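Local coordinates for protein giant-lens (Drosophila melanogaster, PDB 3CGU) that antagonises EGF receptor signalling by sequestering the activating ligand Spitz, which its three two-fingered repeats wrap around, at the interface of chains A and B. Residues are numbered along the deposited sequence; one frame, centred on the assembly and turned at random. Chains: chain A/B, Protein giant-lens.

The interface of chains A and B. Residues chain A 41, 169-174; chain B 41, 169-174.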
# COMPACT_ATOMS: atom_id res chain seq x y z
N TYR A 41 3.74 4.74 3.96
CA TYR A 41 2.45 4.89 3.28
C TYR A 41 2.15 6.32 2.85
O TYR A 41 2.03 6.60 1.66
CB TYR A 41 1.30 4.34 4.13
CG TYR A 41 -0.00 4.26 3.37
CD1 TYR A 41 -0.99 5.21 3.54
CD2 TYR A 41 -0.23 3.24 2.46
CE1 TYR A 41 -2.18 5.14 2.84
CE2 TYR A 41 -1.42 3.15 1.75
CZ TYR A 41 -2.40 4.10 1.94
OH TYR A 41 -3.59 4.02 1.24
N LEU A 169 -11.30 5.75 4.19
CA LEU A 169 -10.46 5.00 3.28
C LEU A 169 -10.12 3.67 3.89
O LEU A 169 -9.47 3.59 4.93
CB LEU A 169 -9.17 5.77 3.01
CG LEU A 169 -8.12 5.09 2.12
CD1 LEU A 169 -8.73 4.73 0.76
CD2 LEU A 169 -6.92 6.00 1.94
N ASP A 170 -10.59 2.60 3.24
CA ASP A 170 -10.26 1.24 3.64
C ASP A 170 -9.44 0.56 2.55
O ASP A 170 -9.65 0.77 1.36
CB ASP A 170 -11.53 0.44 3.90
CG ASP A 170 -12.51 1.18 4.79
OD1 ASP A 170 -13.73 0.92 4.66
OD2 ASP A 170 -12.05 2.03 5.61
N GLU A 171 -8.50 -0.26 2.97
CA GLU A 171 -7.64 -0.93 2.03
C GLU A 171 -7.78 -2.40 2.32
O GLU A 171 -7.56 -2.83 3.45
CB GLU A 171 -6.19 -0.46 2.23
CG GLU A 171 -5.17 -1.27 1.43
CD GLU A 171 -3.72 -0.89 1.77
OE1 GLU A 171 -2.91 -1.81 2.06
OE2 GLU A 171 -3.41 0.33 1.76
N VAL A 172 -8.18 -3.16 1.32
CA VAL A 172 -8.42 -4.58 1.50
C VAL A 172 -7.41 -5.35 0.66
O VAL A 172 -7.45 -5.30 -0.55
CB VAL A 172 -9.85 -4.98 1.02
CG1 VAL A 172 -10.06 -6.46 1.12
CG2 VAL A 172 -10.92 -4.23 1.82
N ASN A 173 -6.50 -6.04 1.31
CA ASN A 173 -5.61 -6.92 0.59
C ASN A 173 -6.26 -8.27 0.43
O ASN A 173 -6.78 -8.81 1.40
CB ASN A 173 -4.29 -7.07 1.32
CG ASN A 173 -3.34 -5.95 1.02
OD1 ASN A 173 -2.29 -6.17 0.44
ND2 ASN A 173 -3.71 -4.74 1.41
N ILE A 174 -6.26 -8.81 -0.77
CA ILE A 174 -6.86 -10.12 -0.99
C ILE A 174 -5.83 -11.11 -1.53
O ILE A 174 -5.33 -10.98 -2.66
CB ILE A 174 -8.15 -10.04 -1.87
CG1 ILE A 174 -8.39 -11.35 -2.61
CG2 ILE A 174 -8.07 -8.89 -2.86
CD1 ILE A 174 -9.27 -12.29 -1.85
N TYR B 41 6.73 0.27 -2.61
CA TYR B 41 6.04 -0.92 -2.23
C TYR B 41 7.01 -2.02 -2.55
O TYR B 41 7.64 -1.97 -3.59
CB TYR B 41 4.77 -1.04 -3.07
CG TYR B 41 3.82 -2.13 -2.68
CD1 TYR B 41 3.93 -3.37 -3.21
CD2 TYR B 41 2.82 -1.89 -1.80
CE1 TYR B 41 3.09 -4.32 -2.85
CE2 TYR B 41 1.98 -2.83 -1.44
CZ TYR B 41 2.11 -4.05 -1.97
OH TYR B 41 1.24 -5.02 -1.62
N LEU B 169 -2.36 -11.78 -5.79
CA LEU B 169 -2.58 -10.72 -4.83
C LEU B 169 -3.24 -9.50 -5.48
O LEU B 169 -2.67 -8.89 -6.40
CB LEU B 169 -1.26 -10.30 -4.19
CG LEU B 169 -1.34 -9.11 -3.24
CD1 LEU B 169 -2.19 -9.44 -2.03
CD2 LEU B 169 0.04 -8.68 -2.81
N ASP B 170 -4.44 -9.17 -5.01
CA ASP B 170 -5.15 -7.95 -5.42
C ASP B 170 -5.22 -6.99 -4.24
O ASP B 170 -5.17 -7.39 -3.09
CB ASP B 170 -6.58 -8.25 -5.86
CG ASP B 170 -6.66 -9.35 -6.90
OD1 ASP B 170 -7.82 -9.80 -7.19
OD2 ASP B 170 -5.59 -9.78 -7.41
N GLU B 171 -5.37 -5.71 -4.54
CA GLU B 171 -5.53 -4.71 -3.51
C GLU B 171 -6.69 -3.79 -3.89
O GLU B 171 -6.66 -3.17 -4.94
CB GLU B 171 -4.24 -3.90 -3.37
CG GLU B 171 -4.38 -2.69 -2.47
CD GLU B 171 -3.15 -1.79 -2.52
OE1 GLU B 171 -3.32 -0.54 -2.62
OE2 GLU B 171 -2.01 -2.32 -2.48
N VAL B 172 -7.70 -3.73 -3.04
CA VAL B 172 -8.89 -2.94 -3.31
C VAL B 172 -8.88 -1.71 -2.42
O VAL B 172 -8.98 -1.81 -1.22
CB VAL B 172 -10.20 -3.77 -3.00
CG1 VAL B 172 -11.42 -2.95 -3.23
CG2 VAL B 172 -10.26 -5.05 -3.81
N ASN B 173 -8.76 -0.53 -3.00
CA ASN B 173 -8.94 0.67 -2.22
C ASN B 173 -10.37 1.17 -2.33
O ASN B 173 -10.86 1.41 -3.43
CB ASN B 173 -7.98 1.76 -2.68
CG ASN B 173 -6.68 1.72 -1.95
OD1 ASN B 173 -6.34 2.65 -1.22
ND2 ASN B 173 -5.93 0.63 -2.10
N ILE B 174 -11.05 1.31 -1.21
CA ILE B 174 -12.39 1.83 -1.28
C ILE B 174 -12.53 3.20 -0.62
O ILE B 174 -12.34 3.35 0.60
CB ILE B 174 -13.44 0.81 -0.76
CG1 ILE B 174 -14.66 1.54 -0.22
CG2 ILE B 174 -12.82 -0.11 0.28
CD1 ILE B 174 -15.78 0.58 0.13
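Strand 169-176 of the third two-fingered repeat pairs edge to edge with its twin, forming an antiparallel intermolecular beta-sheet in this disulfide-rich Argos chain. The two-fold passes by A:Val172 and B:Val172, whose backbones bond reciprocally: A:Val172 N gives its hydrogen to B:Val172 O at 3.0 Å, in the carbonyl plane, and B:Val172 N repays A:Val172 O almost straight, 177° at the hydrogen. Toward either end, A:Ile174 N binds B:Asp170 O at 2.9 Å while B:Asp170 N binds A:Ile174 O, and the symmetric pair joins A:Asp170 with B:Ile174. Since main-chain groups make these bonds, the side chains appear mainly to shape the two faces of the sheet.

On one face A:Ile174 and B:Asp170 run side by side, pointing the same way; A:Ile174 CG2, a methyl, lies 3.4 Å from B:Asp170 CB. With A:Ile174 CG1 anti to the backbone N (chi1 154°), the CG2 branch is the one that touches B:Asp170.

The opposite face carries A:Glu171, A:Asn173 and their mates. A:Glu171 extends beyond CG, which is anti to the backbone N (chi1 171°), and lies alongside B:Asn173, with A:Glu171 CG 4.1 Å from B:Asn173 ND2. A:Glu171 OE1 uses its anti lone pair to accept A:Asn173 ND2 at 3.1 Å; the bond is bent but close to the amide plane, and would hold that amide's rotation. An alanine in place of A:Glu171 would remove this acceptor and would probably leave the A:Asn173 amide less firmly oriented and B:Asn173 less well packed. A:Glu171 OE2 comes within 4.5 Å of B:Glu171 OE1, a like-charged approach that could raise the pKa of one carboxylate.

Farther out, A:Leu169 crosses B:Asn173 obliquely, with the methyl A:Leu169 CD1 3.7 Å from B:Asn173 OD1. A:Tyr41 points tip to tip toward B:Asn173, ring and amide nearly coplanar; A:Tyr41 OH lies 3.9 Å from B:Asn173 OD1, a near approach rather than a bond. The structure alone does not show whether this pairing occurs outside the crystal.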